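Local structure of KLLA0C04147p (Kluyveromyces lactis, 5H2A) at residues 52-57 with 68-73; 158-163 with 173-178; 213-218 with 256-261; 222-227 with 231-236. The protein probably binds and transfers sterols as the OSBP-related protein Osh1, of which this chain is the ankyrin-repeat domain from the N-terminal part. One frame throughout, in Å; residues are numbered along the deposited sequence.

Contact 1: residues 52-57 with 68-73; sequences ELILHY and KDIVQN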
loop_
_atom_site.group_PDB
_atom_site.type_symbol
_atom_site.label_atom_id
_atom_site.label_comp_id
_atom_site.label_asym_id
_atom_site.label_seq_id
_atom_site.Cartn_x
_atom_site.Cartn_y
_atom_site.Cartn_z
ATOM N N GLU A 52 -15.875 -8.098 8.672
ATOM C CA GLU A 52 -14.691 -7.654 7.951
ATOM C C GLU A 52 -13.708 -8.792 7.648
ATOM O O GLU A 52 -12.742 -8.560 6.920
ATOM C CB GLU A 52 -14.001 -6.518 8.722
ATOM C CG GLU A 52 -13.472 -6.883 10.090
ATOM C CD GLU A 52 -13.080 -5.647 10.912
ATOM O OE1 GLU A 52 -12.402 -5.830 11.949
ATOM O OE2 GLU A 52 -13.460 -4.509 10.524
ATOM N N LEU A 53 -13.950 -10.007 8.133
ATOM C CA LEU A 53 -13.137 -11.166 7.795
ATOM C C LEU A 53 -13.757 -12.050 6.722
ATOM O O LEU A 53 -13.225 -13.129 6.459
ATOM C CB LEU A 53 -12.880 -12.017 9.053
ATOM C CG LEU A 53 -12.097 -11.349 10.196
ATOM C CD1 LEU A 53 -11.961 -12.269 11.405
ATOM C CD2 LEU A 53 -10.728 -10.906 9.702
ATOM N N ILE A 54 -14.878 -11.642 6.122
ATOM C CA ILE A 54 -15.601 -12.532 5.209
ATOM C C ILE A 54 -14.707 -12.984 4.066
ATOM O O ILE A 54 -14.776 -14.142 3.627
ATOM C CB ILE A 54 -16.869 -11.842 4.679
ATOM C CG1 ILE A 54 -17.983 -11.894 5.721
ATOM C CG2 ILE A 54 -17.365 -12.522 3.390
ATOM C CD1 ILE A 54 -19.207 -11.092 5.283
ATOM N N LEU A 55 -13.848 -12.087 3.558
ATOM C CA LEU A 55 -12.962 -12.529 2.483
ATOM C C LEU A 55 -11.934 -13.540 2.986
ATOM O O LEU A 55 -11.566 -14.463 2.248
ATOM C CB LEU A 55 -12.274 -11.328 1.818
ATOM C CG LEU A 55 -11.519 -11.582 0.514
ATOM C CD1 LEU A 55 -12.367 -12.347 -0.503
ATOM C CD2 LEU A 55 -11.050 -10.233 -0.085
ATOM N N HIS A 56 -11.448 -13.396 4.223
ATOM C CA HIS A 56 -10.588 -14.433 4.792
ATOM C C HIS A 56 -11.304 -15.776 4.833
ATOM O O HIS A 56 -10.759 -16.804 4.397
ATOM C CB HIS A 56 -10.142 -14.061 6.204
ATOM C CG HIS A 56 -9.285 -12.842 6.283
ATOM N ND1 HIS A 56 -9.771 -11.567 6.076
ATOM C CD2 HIS A 56 -7.975 -12.703 6.598
ATOM C CE1 HIS A 56 -8.791 -10.695 6.239
ATOM N NE2 HIS A 56 -7.693 -11.360 6.570
ATOM N N TYR A 57 -12.534 -15.795 5.370
ATOM C CA TYR A 57 -13.262 -17.059 5.451
ATOM C C TYR A 57 -13.563 -17.612 4.067
ATOM O O TYR A 57 -13.497 -18.825 3.856
ATOM C CB TYR A 57 -14.562 -16.877 6.245
ATOM C CG TYR A 57 -14.313 -16.566 7.708
ATOM C CD1 TYR A 57 -13.459 -17.356 8.462
ATOM C CD2 TYR A 57 -14.919 -15.477 8.320
ATOM C CE1 TYR A 57 -13.228 -17.078 9.808
ATOM C CE2 TYR A 57 -14.687 -15.185 9.657
ATOM C CZ TYR A 57 -13.844 -15.991 10.390
ATOM O OH TYR A 57 -13.629 -15.717 11.716
ATOM N N LYS A 68 -14.724 -14.269 -6.298
ATOM C CA LYS A 68 -14.714 -13.219 -7.325
ATOM C C LYS A 68 -15.856 -12.235 -7.155
ATOM O O LYS A 68 -15.672 -11.021 -7.323
ATOM C CB LYS A 68 -14.777 -13.833 -8.723
ATOM C CG LYS A 68 -13.460 -14.443 -9.159
ATOM C CD LYS A 68 -13.656 -15.323 -10.395
ATOM C CE LYS A 68 -12.390 -16.075 -10.739
ATOM N NZ LYS A 68 -12.590 -16.870 -11.990
ATOM N N ASP A 69 -17.052 -12.742 -6.869
ATOM C CA ASP A 69 -18.199 -11.863 -6.675
ATOM C C ASP A 69 -18.000 -10.944 -5.473
ATOM O O ASP A 69 -18.366 -9.759 -5.517
ATOM C CB ASP A 69 -19.472 -12.705 -6.486
ATOM C CG ASP A 69 -19.990 -13.310 -7.793
ATOM O OD1 ASP A 69 -19.676 -12.768 -8.868
ATOM O OD2 ASP A 69 -20.721 -14.333 -7.736
ATOM N N ILE A 70 -17.497 -11.493 -4.362
ATOM C CA ILE A 70 -17.229 -10.672 -3.181
ATOM C C ILE A 70 -16.213 -9.586 -3.515
ATOM O O ILE A 70 -16.379 -8.415 -3.149
ATOM C CB ILE A 70 -16.735 -11.551 -2.014
ATOM C CG1 ILE A 70 -17.872 -12.434 -1.472
ATOM C CG2 ILE A 70 -16.147 -10.684 -0.895
ATOM C CD1 ILE A 70 -17.335 -13.597 -0.602
ATOM N N VAL A 71 -15.133 -9.966 -4.205
ATOM C CA VAL A 71 -14.082 -9.002 -4.538
ATOM C C VAL A 71 -14.632 -7.928 -5.466
ATOM O O VAL A 71 -14.421 -6.727 -5.252
ATOM C CB VAL A 71 -12.871 -9.720 -5.164
ATOM C CG1 VAL A 71 -11.923 -8.695 -5.822
ATOM C CG2 VAL A 71 -12.142 -10.581 -4.107
ATOM N N GLN A 72 -15.368 -8.345 -6.505
ATOM C CA GLN A 72 -15.855 -7.378 -7.483
ATOM C C GLN A 72 -16.880 -6.430 -6.872
ATOM O O GLN A 72 -16.882 -5.227 -7.175
ATOM C CB GLN A 72 -16.446 -8.107 -8.690
ATOM C CG GLN A 72 -16.929 -7.165 -9.783
ATOM C CD GLN A 72 -15.869 -6.146 -10.189
ATOM O OE1 GLN A 72 -14.777 -6.512 -10.641
ATOM N NE2 GLN A 72 -16.185 -4.861 -10.025
ATOM N N ASN A 73 -17.750 -6.936 -6.003
ATOM C CA ASN A 73 -18.882 -6.137 -5.533
ATOM C C ASN A 73 -18.640 -5.389 -4.227
ATOM O O ASN A 73 -19.302 -4.365 -3.992
ATOM C CB ASN A 73 -20.112 -7.024 -5.386
ATOM C CG ASN A 73 -20.606 -7.520 -6.726
ATOM O OD1 ASN A 73 -20.851 -6.723 -7.629
ATOM N ND2 ASN A 73 -20.680 -8.831 -6.888
#
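Ile54 and Leu55 meet Ile70 and Val71 in a buried, wholly apolar contact between two consecutive helices, 54-61 and 64-74, which run roughly antiparallel as a helical hairpin joined by a very short turn. It lies in the N-terminal part of the ankyrin-repeat domain. At their nearest the backbones come to 7.3 Å, Leu55 CA to Ile70 CA, and branched side chains fill the gap. Leu55 swings its CG anti to the backbone N (chi1 -169°), which carries its methyls to the facing helix. There Leu55 CD1 rests against two neighbours, 4.1 Å from Ile70 CG2 and 4.0 Å from Val71 CG2, while Leu55 CD2 adds a looser approach to the same Val71 methyl. Leu55 and Ile70 lie alongside, pointing oppositely. Ile54 instead stands nearly perpendicular to Ile70, the short branch of one meeting the long branch of the other at Ile54 CG2 to Ile70 CD1, 4.1 Å. The surroundings are largely apolar too: Leu19 and Ile35 lie against Ile54, Leu31 against Ile70, and Pro98 against Leu55. With methyl groups alone meeting at van der Waals distance, cohesion between these segments comes from burial and shape rather than from directional bonds.

Contact 2: residues 158-163 with 173-178; sequences QEFRQA and NSILSN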
loop_
_atom_site.group_PDB
_atom_site.type_symbol
_atom_site.label_atom_id
_atom_site.label_comp_id
_atom_site.label_asym_id
_atom_site.label_seq_id
_atom_site.Cartn_x
_atom_site.Cartn_y
_atom_site.Cartn_z
ATOM N N GLN A 158 7.752 3.241 -13.863
ATOM C CA GLN A 158 7.601 4.044 -15.077
ATOM C C GLN A 158 6.603 5.180 -14.860
ATOM O O GLN A 158 6.840 6.327 -15.283
ATOM C CB GLN A 158 7.175 3.123 -16.227
ATOM C CG GLN A 158 7.047 3.761 -17.596
ATOM C CD GLN A 158 6.705 2.705 -18.645
ATOM O OE1 GLN A 158 5.579 2.201 -18.688
ATOM N NE2 GLN A 158 7.690 2.332 -19.462
ATOM N N GLU A 159 5.495 4.892 -14.170
ATOM C CA GLU A 159 4.527 5.936 -13.843
ATOM C C GLU A 159 5.143 7.001 -12.930
ATOM O O GLU A 159 4.909 8.203 -13.120
ATOM C CB GLU A 159 3.288 5.305 -13.199
ATOM C CG GLU A 159 2.207 6.318 -12.855
ATOM C CD GLU A 159 0.910 5.674 -12.363
ATOM O OE1 GLU A 159 -0.005 6.413 -11.945
ATOM O OE2 GLU A 159 0.802 4.432 -12.406
ATOM N N PHE A 160 5.943 6.572 -11.938
ATOM C CA PHE A 160 6.647 7.503 -11.050
ATOM C C PHE A 160 7.543 8.441 -11.857
ATOM O O PHE A 160 7.497 9.667 -11.697
ATOM C CB PHE A 160 7.468 6.684 -10.040
ATOM C CG PHE A 160 7.814 7.403 -8.736
ATOM C CD1 PHE A 160 6.936 8.278 -8.128
ATOM C CD2 PHE A 160 9.005 7.098 -8.076
ATOM C CE1 PHE A 160 7.266 8.879 -6.906
ATOM C CE2 PHE A 160 9.336 7.691 -6.862
ATOM C CZ PHE A 160 8.467 8.579 -6.277
ATOM N N ARG A 161 8.351 7.872 -12.755
ATOM C CA ARG A 161 9.234 8.677 -13.601
ATOM C C ARG A 161 8.440 9.661 -14.459
ATOM O O ARG A 161 8.842 10.821 -14.631
ATOM C CB ARG A 161 10.083 7.734 -14.460
ATOM C CG ARG A 161 11.099 8.395 -15.392
ATOM C CD ARG A 161 12.179 9.135 -14.598
ATOM N NE ARG A 161 11.933 10.577 -14.578
ATOM C CZ ARG A 161 12.807 11.455 -14.101
ATOM N NH1 ARG A 161 13.955 11.013 -13.591
ATOM N NH2 ARG A 161 12.533 12.754 -14.136
ATOM N N GLN A 162 7.291 9.222 -14.984
ATOM C CA GLN A 162 6.436 10.099 -15.778
ATOM C C GLN A 162 5.897 11.265 -14.952
ATOM O O GLN A 162 5.822 12.406 -15.434
ATOM C CB GLN A 162 5.282 9.283 -16.373
ATOM C CG GLN A 162 4.503 10.034 -17.449
ATOM C CD GLN A 162 5.394 10.479 -18.605
ATOM O OE1 GLN A 162 6.189 9.694 -19.128
ATOM N NE2 GLN A 162 5.272 11.745 -18.999
ATOM N N ALA A 163 5.480 11.000 -13.716
ATOM C CA ALA A 163 4.998 12.079 -12.866
ATOM C C ALA A 163 6.092 13.102 -12.594
ATOM O O ALA A 163 5.814 14.306 -12.557
ATOM C CB ALA A 163 4.449 11.523 -11.543
ATOM N N ASN A 173 1.704 12.517 -5.484
ATOM C CA ASN A 173 1.022 12.261 -4.217
ATOM C C ASN A 173 0.087 11.068 -4.326
ATOM O O ASN A 173 -0.017 10.264 -3.392
ATOM C CB ASN A 173 0.260 13.510 -3.776
ATOM C CG ASN A 173 1.151 14.516 -3.085
ATOM O OD1 ASN A 173 2.163 14.156 -2.492
ATOM N ND2 ASN A 173 0.767 15.781 -3.138
ATOM N N SER A 174 -0.614 10.949 -5.454
ATOM C CA SER A 174 -1.510 9.817 -5.662
ATOM C C SER A 174 -0.738 8.504 -5.680
ATOM O O SER A 174 -1.157 7.511 -5.059
ATOM C CB SER A 174 -2.288 10.008 -6.967
ATOM O OG SER A 174 -3.168 8.924 -7.187
ATOM N N ILE A 175 0.413 8.484 -6.355
ATOM C CA ILE A 175 1.230 7.268 -6.391
ATOM C C ILE A 175 1.631 6.853 -4.982
ATOM O O ILE A 175 1.513 5.681 -4.601
ATOM C CB ILE A 175 2.461 7.476 -7.293
ATOM C CG1 ILE A 175 2.017 7.608 -8.754
ATOM C CG2 ILE A 175 3.421 6.331 -7.147
ATOM C CD1 ILE A 175 3.146 8.036 -9.713
ATOM N N LEU A 176 2.114 7.799 -4.180
ATOM C CA LEU A 176 2.584 7.411 -2.857
ATOM C C LEU A 176 1.463 7.262 -1.839
ATOM O O LEU A 176 1.735 6.823 -0.719
ATOM C CB LEU A 176 3.633 8.411 -2.344
ATOM C CG LEU A 176 5.001 8.353 -3.038
ATOM C CD1 LEU A 176 6.028 9.109 -2.213
ATOM C CD2 LEU A 176 5.459 6.913 -3.257
ATOM N N SER A 177 0.213 7.577 -2.200
ATOM C CA SER A 177 -0.892 7.328 -1.277
ATOM C C SER A 177 -1.229 5.841 -1.162
ATOM O O SER A 177 -1.941 5.453 -0.231
ATOM C CB SER A 177 -2.131 8.125 -1.707
ATOM O OG SER A 177 -2.677 7.631 -2.921
ATOM N N ASN A 178 -0.749 5.007 -2.089
ATOM C CA ASN A 178 -0.881 3.554 -1.984
ATOM C C ASN A 178 0.296 3.031 -1.174
ATOM O O ASN A 178 1.445 3.118 -1.642
ATOM C CB ASN A 178 -0.898 2.931 -3.381
ATOM C CG ASN A 178 -1.050 1.410 -3.371
ATOM O OD1 ASN A 178 -0.868 0.746 -2.351
ATOM N ND2 ASN A 178 -1.371 0.854 -4.529
#
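Ile175 reaches from helix 169-176 to the backbone and side chains of Phe160, Glu159 and Ala163, and it buries the most surface here. Its outermost methyl is the probe, Ile175 CD1 lying 3.8 Å from Phe160 CA and 4.1 Å from Ala163 CB. Phe160, next in buried area, turns its CG anti to the backbone N (chi1 -157°), bringing the ring alongside the isoleucine. The methyl arrives at the ring edge, near its plane, with Ile175 CD1 4.1 Å from Phe160 CD1; Ile175 CG2 touches the same ring carbon. Helices 139-165 and 169-176, joined by a short turn, run roughly antiparallel here as a helical hairpin of the ankyrin-repeat domain. Phe164 meets the Phe160 ring edge-to-face, and Trp213 packs on it from helix 208-215. Glu159 runs alongside Ile175 but head to tail with it, its chain extended, with Glu159 CG 3.7 Å from Ile175 CD1. At the end of that chain OE1 accepts a hydrogen bond from His171 NE2, on the same helix as Ile175.

Contact 3: residues 213-218 with 256-261; sequences WILDHG and KMLEKA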
loop_
_atom_site.group_PDB
_atom_site.type_symbol
_atom_site.label_atom_id
_atom_site.label_comp_id
_atom_site.label_asym_id
_atom_site.label_seq_id
_atom_site.Cartn_x
_atom_site.Cartn_y
_atom_site.Cartn_z
ATOM N N TRP A 213 9.317 18.271 -2.564
ATOM C CA TRP A 213 8.505 17.059 -2.579
ATOM C C TRP A 213 9.368 15.824 -2.376
ATOM O O TRP A 213 9.033 14.937 -1.570
ATOM C CB TRP A 213 7.719 16.959 -3.898
ATOM C CG TRP A 213 6.700 15.865 -3.803
ATOM C CD1 TRP A 213 5.407 15.987 -3.373
ATOM C CD2 TRP A 213 6.913 14.467 -4.047
ATOM N NE1 TRP A 213 4.787 14.752 -3.374
ATOM C CE2 TRP A 213 5.690 13.802 -3.776
ATOM C CE3 TRP A 213 8.011 13.710 -4.481
ATOM C CZ2 TRP A 213 5.539 12.425 -3.927
ATOM C CZ3 TRP A 213 7.856 12.346 -4.638
ATOM C CH2 TRP A 213 6.631 11.715 -4.354
ATOM N N ILE A 214 10.494 15.744 -3.099
ATOM C CA ILE A 214 11.390 14.599 -2.942
ATOM C C ILE A 214 11.875 14.501 -1.498
ATOM O O ILE A 214 11.840 13.428 -0.886
ATOM C CB ILE A 214 12.570 14.701 -3.925
ATOM C CG1 ILE A 214 12.076 14.537 -5.366
ATOM C CG2 ILE A 214 13.631 13.655 -3.608
ATOM C CD1 ILE A 214 13.106 15.003 -6.404
ATOM N N LEU A 215 12.311 15.633 -0.921
ATOM C CA LEU A 215 12.820 15.591 0.455
ATOM C C LEU A 215 11.719 15.268 1.461
ATOM O O LEU A 215 12.002 14.713 2.529
ATOM C CB LEU A 215 13.502 16.912 0.812
ATOM C CG LEU A 215 14.827 17.170 0.084
ATOM C CD1 LEU A 215 15.343 18.589 0.345
ATOM C CD2 LEU A 215 15.882 16.128 0.449
ATOM N N ASP A 216 10.465 15.591 1.149
ATOM C CA ASP A 216 9.367 15.213 2.037
ATOM C C ASP A 216 8.914 13.775 1.852
ATOM O O ASP A 216 8.039 13.323 2.599
ATOM C CB ASP A 216 8.174 16.144 1.842
ATOM C CG ASP A 216 8.443 17.541 2.348
ATOM O OD1 ASP A 216 9.425 17.721 3.104
ATOM O OD2 ASP A 216 7.673 18.459 1.996
ATOM N N HIS A 217 9.482 13.037 0.904
ATOM C CA HIS A 217 9.044 11.669 0.643
ATOM C C HIS A 217 10.219 10.710 0.581
ATOM O O HIS A 217 10.250 9.780 -0.231
ATOM C CB HIS A 217 8.200 11.613 -0.626
ATOM C CG HIS A 217 6.872 12.278 -0.467
ATOM N ND1 HIS A 217 6.702 13.642 -0.591
ATOM C CD2 HIS A 217 5.661 11.777 -0.123
ATOM C CE1 HIS A 217 5.435 13.946 -0.366
ATOM N NE2 HIS A 217 4.780 12.831 -0.095
ATOM N N GLY A 218 11.204 10.919 1.446
ATOM C CA GLY A 218 12.261 9.955 1.644
ATOM C C GLY A 218 13.535 10.196 0.877
ATOM O O GLY A 218 14.458 9.382 0.991
ATOM N N LYS A 256 19.409 25.446 2.122
ATOM C CA LYS A 256 18.746 25.336 3.424
ATOM C C LYS A 256 17.904 24.071 3.512
ATOM O O LYS A 256 17.887 23.390 4.548
ATOM C CB LYS A 256 17.873 26.570 3.674
ATOM C CG LYS A 256 18.662 27.845 3.978
ATOM C CD LYS A 256 17.745 28.940 4.521
ATOM C CE LYS A 256 18.377 30.319 4.388
ATOM N NZ LYS A 256 19.633 30.427 5.188
ATOM N N MET A 257 17.187 23.744 2.437
ATOM C CA MET A 257 16.385 22.519 2.419
ATOM C C MET A 257 17.258 21.279 2.549
ATOM O O MET A 257 16.896 20.316 3.245
ATOM C CB MET A 257 15.584 22.439 1.120
ATOM C CG MET A 257 14.522 23.488 0.939
ATOM S SD MET A 257 14.055 23.546 -0.802
ATOM C CE MET A 257 14.416 21.836 -1.213
ATOM N N LEU A 258 18.405 21.272 1.873
ATOM C CA LEU A 258 19.276 20.096 1.926
ATOM C C LEU A 258 19.929 19.957 3.292
ATOM O O LEU A 258 20.111 18.834 3.786
ATOM C CB LEU A 258 20.335 20.186 0.828
ATOM C CG LEU A 258 19.752 19.974 -0.579
ATOM C CD1 LEU A 258 20.769 20.342 -1.641
ATOM C CD2 LEU A 258 19.317 18.503 -0.718
ATOM N N GLU A 259 20.284 21.084 3.914
ATOM C CA GLU A 259 20.889 21.047 5.239
ATOM C C GLU A 259 19.899 20.543 6.278
ATOM O O GLU A 259 20.250 19.707 7.120
ATOM C CB GLU A 259 21.416 22.434 5.611
ATOM C CG GLU A 259 22.726 22.774 4.951
ATOM C CD GLU A 259 23.123 24.251 5.122
ATOM O OE1 GLU A 259 22.314 25.049 5.652
ATOM O OE2 GLU A 259 24.247 24.605 4.715
ATOM N N LYS A 260 18.648 21.005 6.211
ATOM C CA LYS A 260 17.634 20.504 7.130
ATOM C C LYS A 260 17.349 19.023 6.881
ATOM O O LYS A 260 17.177 18.246 7.830
ATOM C CB LYS A 260 16.365 21.338 6.998
ATOM C CG LYS A 260 15.196 20.827 7.816
ATOM C CD LYS A 260 13.869 21.360 7.285
ATOM C CE LYS A 260 12.803 20.256 7.221
ATOM N NZ LYS A 260 13.187 19.122 6.311
ATOM N N ALA A 261 17.302 18.609 5.612
ATOM C CA ALA A 261 17.077 17.195 5.313
ATOM C C ALA A 261 18.221 16.331 5.837
ATOM O O ALA A 261 18.002 15.204 6.307
ATOM C CB ALA A 261 16.890 17.003 3.805
#
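Leu215 makes the contact with Met257, Leu258 and Ala261. Earlier in the segment, Trp213 carries His217 over one face of its indole, with His217 ND1 3.3 Å above the Trp213 ring plane, over its centre. Leu215, in the last turn of helix 208-215, has CG anti to its carbonyl carbon (chi1 -70°) and lays its two methyls against helix 249-268. Leu215 CD1 lies 3.7 Å from Met257 CE and 4.1 Å from Leu258 CD2, and also rests on the Met257 carbonyl oxygen; Leu215 CD2 sits 3.6 Å from Ala261 CB. Met257, bent at its thioether, lays its terminal methyl across the leucine. Asp216 stays apart from Lys260, which pairs with Glu264. His217 ND1 donates to Trp213 O at 2.8 Å, nearly straight (158°) and in the imidazole plane, fixing the ring's rotation. Gly218 follows with a positive phi of 97°, a conformation suited to glycine; the His-Gly pair after the helix matches the ankyrin consensus. One leucine, packed mainly on methyl groups and beside a helix carbonyl, thus joins the long C-terminal helix to the ankyrin helices by dispersion and burial, while the polar bonds shape the turn beside it.

Contact 4: residues 222-227 with 231-236; sequences FKRDSR and PIDLLK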
loop_
_atom_site.group_PDB
_atom_site.type_symbol
_atom_site.label_atom_id
_atom_site.label_comp_id
_atom_site.label_asym_id
_atom_site.label_seq_id
_atom_site.Cartn_x
_atom_site.Cartn_y
_atom_site.Cartn_z
ATOM N N PHE A 222 22.244 12.219 1.751
ATOM C CA PHE A 222 23.565 11.626 1.904
ATOM C C PHE A 222 23.930 10.684 0.767
ATOM O O PHE A 222 25.088 10.260 0.685
ATOM C CB PHE A 222 23.653 10.869 3.237
ATOM C CG PHE A 222 23.579 11.761 4.449
ATOM C CD1 PHE A 222 24.175 13.015 4.438
ATOM C CD2 PHE A 222 22.916 11.348 5.595
ATOM C CE1 PHE A 222 24.119 13.844 5.553
ATOM C CE2 PHE A 222 22.845 12.173 6.715
ATOM C CZ PHE A 222 23.456 13.428 6.692
ATOM N N LYS A 223 22.988 10.353 -0.113
ATOM C CA LYS A 223 23.300 9.462 -1.227
ATOM C C LYS A 223 24.135 10.200 -2.262
ATOM O O LYS A 223 23.716 11.233 -2.802
ATOM C CB LYS A 223 22.012 8.903 -1.838
ATOM C CG LYS A 223 22.254 7.978 -3.027
ATOM C CD LYS A 223 21.677 6.589 -2.812
ATOM C CE LYS A 223 21.954 5.701 -4.017
ATOM N NZ LYS A 223 21.022 4.533 -4.068
ATOM N N ARG A 224 25.336 9.692 -2.516
ATOM C CA ARG A 224 26.207 10.335 -3.481
ATOM C C ARG A 224 25.839 9.895 -4.890
ATOM O O ARG A 224 25.211 8.853 -5.104
ATOM C CB ARG A 224 27.671 10.008 -3.180
ATOM C CG ARG A 224 28.051 10.310 -1.739
ATOM C CD ARG A 224 29.517 10.034 -1.442
ATOM N NE ARG A 224 29.857 10.556 -0.123
ATOM C CZ ARG A 224 30.326 11.780 0.089
ATOM N NH1 ARG A 224 30.533 12.596 -0.937
ATOM N NH2 ARG A 224 30.593 12.188 1.321
ATOM N N ASP A 225 26.215 10.716 -5.860
ATOM C CA ASP A 225 26.046 10.318 -7.246
ATOM C C ASP A 225 27.203 9.412 -7.666
ATOM O O ASP A 225 28.098 9.094 -6.877
ATOM C CB ASP A 225 25.912 11.546 -8.151
ATOM C CG ASP A 225 27.154 12.438 -8.163
ATOM O OD1 ASP A 225 28.278 11.999 -7.828
ATOM O OD2 ASP A 225 26.996 13.618 -8.537
ATOM N N SER A 226 27.197 9.002 -8.935
ATOM C CA SER A 226 28.208 8.063 -9.411
ATOM C C SER A 226 29.611 8.649 -9.350
ATOM O O SER A 226 30.587 7.890 -9.370
ATOM C CB SER A 226 27.885 7.617 -10.842
ATOM O OG SER A 226 28.023 8.692 -11.768
ATOM N N ARG A 227 29.734 9.976 -9.281
ATOM C CA ARG A 227 31.017 10.656 -9.172
ATOM C C ARG A 227 31.406 10.956 -7.729
ATOM O O ARG A 227 32.436 11.594 -7.496
ATOM C CB ARG A 227 30.998 11.947 -9.986
ATOM C CG ARG A 227 30.996 11.714 -11.495
ATOM C CD ARG A 227 30.204 12.782 -12.235
ATOM N NE ARG A 227 28.809 12.826 -11.799
ATOM C CZ ARG A 227 27.872 11.965 -12.193
ATOM N NH1 ARG A 227 28.178 10.983 -13.034
ATOM N NH2 ARG A 227 26.625 12.085 -11.750
ATOM N N PRO A 231 24.185 15.831 -3.228
ATOM C CA PRO A 231 23.379 16.891 -3.859
ATOM C C PRO A 231 23.797 18.301 -3.458
ATOM O O PRO A 231 23.836 19.202 -4.305
ATOM C CB PRO A 231 21.956 16.554 -3.390
ATOM C CG PRO A 231 21.975 15.045 -3.272
ATOM C CD PRO A 231 23.343 14.741 -2.697
ATOM N N ILE A 232 24.128 18.515 -2.183
ATOM C CA ILE A 232 24.505 19.859 -1.758
ATOM C C ILE A 232 25.854 20.277 -2.353
ATOM O O ILE A 232 26.100 21.475 -2.550
ATOM C CB ILE A 232 24.488 19.939 -0.218
ATOM C CG1 ILE A 232 24.466 21.410 0.240
ATOM C CG2 ILE A 232 25.665 19.152 0.369
ATOM C CD1 ILE A 232 24.204 21.592 1.728
ATOM N N ASP A 233 26.735 19.320 -2.680
ATOM C CA ASP A 233 27.984 19.654 -3.370
ATOM C C ASP A 233 27.750 20.225 -4.761
ATOM O O ASP A 233 28.684 20.770 -5.358
ATOM C CB ASP A 233 28.894 18.424 -3.525
ATOM C CG ASP A 233 29.342 17.837 -2.195
ATOM O OD1 ASP A 233 29.488 18.610 -1.222
ATOM O OD2 ASP A 233 29.558 16.595 -2.135
ATOM N N LEU A 234 26.550 20.066 -5.322
ATOM C CA LEU A 234 26.292 20.544 -6.678
ATOM C C LEU A 234 26.028 22.040 -6.734
ATOM O O LEU A 234 26.050 22.611 -7.825
ATOM C CB LEU A 234 25.098 19.789 -7.282
ATOM C CG LEU A 234 25.193 18.265 -7.187
ATOM C CD1 LEU A 234 23.901 17.600 -7.657
ATOM C CD2 LEU A 234 26.380 17.764 -7.986
ATOM N N LEU A 235 25.774 22.678 -5.590
ATOM C CA LEU A 235 25.520 24.111 -5.533
ATOM C C LEU A 235 26.805 24.851 -5.175
ATOM O O LEU A 235 27.415 24.573 -4.133
ATOM C CB LEU A 235 24.435 24.416 -4.500
ATOM C CG LEU A 235 23.140 23.632 -4.687
ATOM C CD1 LEU A 235 22.206 23.852 -3.508
ATOM C CD2 LEU A 235 22.489 24.068 -5.992
ATOM N N LYS A 236 27.192 25.806 -6.018
ATOM C CA LYS A 236 28.417 26.570 -5.797
ATOM C C LYS A 236 28.322 27.438 -4.547
ATOM O O LYS A 236 27.278 28.027 -4.253
ATOM C CB LYS A 236 28.720 27.458 -7.005
ATOM C CG LYS A 236 29.897 27.003 -7.844
ATOM C CD LYS A 236 29.684 25.606 -8.382
ATOM C CE LYS A 236 30.834 25.191 -9.285
ATOM N NZ LYS A 236 30.580 25.637 -10.699
#
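Asp225 OD1, on a residue that faces Leu234, is gripped by two backbone N-H groups of its own loop: Lys229 N, and more weakly Arg227 N, which lies 2.9 Å from Asp225 OD1 at a bent 126°. With chi1 at 63°, the carboxylate sits between the backbone N and the carbonyl carbon and folds back over the turn that follows. Asp225 OD2, whose place is less sure, is 4.2 Å from Leu234 CD2. The spacing of Asp225, Gly228 and Pro231 recalls the ankyrin consensus, in which an aspartate ties up the loop leading to the proline that begins the next helix. Here the residues after the proline form a short 3-10 segment, 232-234, with Leu234 N bonded to Pro231 O at 3.0 Å. Closer to the start of the loop, Lys223 O presses on the proline ring, 3.5 Å from Pro231 CD, whereas the ammonium of Lys223 turns off to Asn188 O. Arg224 NH1 is 4.3 Å from Asp233 OD2, too long for a salt bridge. Each has a firmer partner, Arg224 NH1 at Gly228 O and Asp233 OD2 at Leu230 N. His200 of helix 198-204 packs against Asp225, Pro231 and Leu234, and Arg227 pairs with Asp196.

How the contacts relate
From the N terminus, contact 1 closes a short helical hairpin early in the domain, and contact 2 closes another further on; their centres are about 28 Å apart and they do not touch. Contact 3 then closes a much longer loop, bringing helix 249-268 back onto the end of helix 208-215; contact 4 lies within that loop and draws together two parts of its irregular chain. Contacts 2, 3 and 4 touch in turn. Contact 2 meets contact 3 where Asn173 OD1 and Trp213 NE1 probably hydrogen-bond and Leu176 packs on Trp213 and His217. Contact 3 meets contact 4 through Leu258 and Glu259 against Ile232.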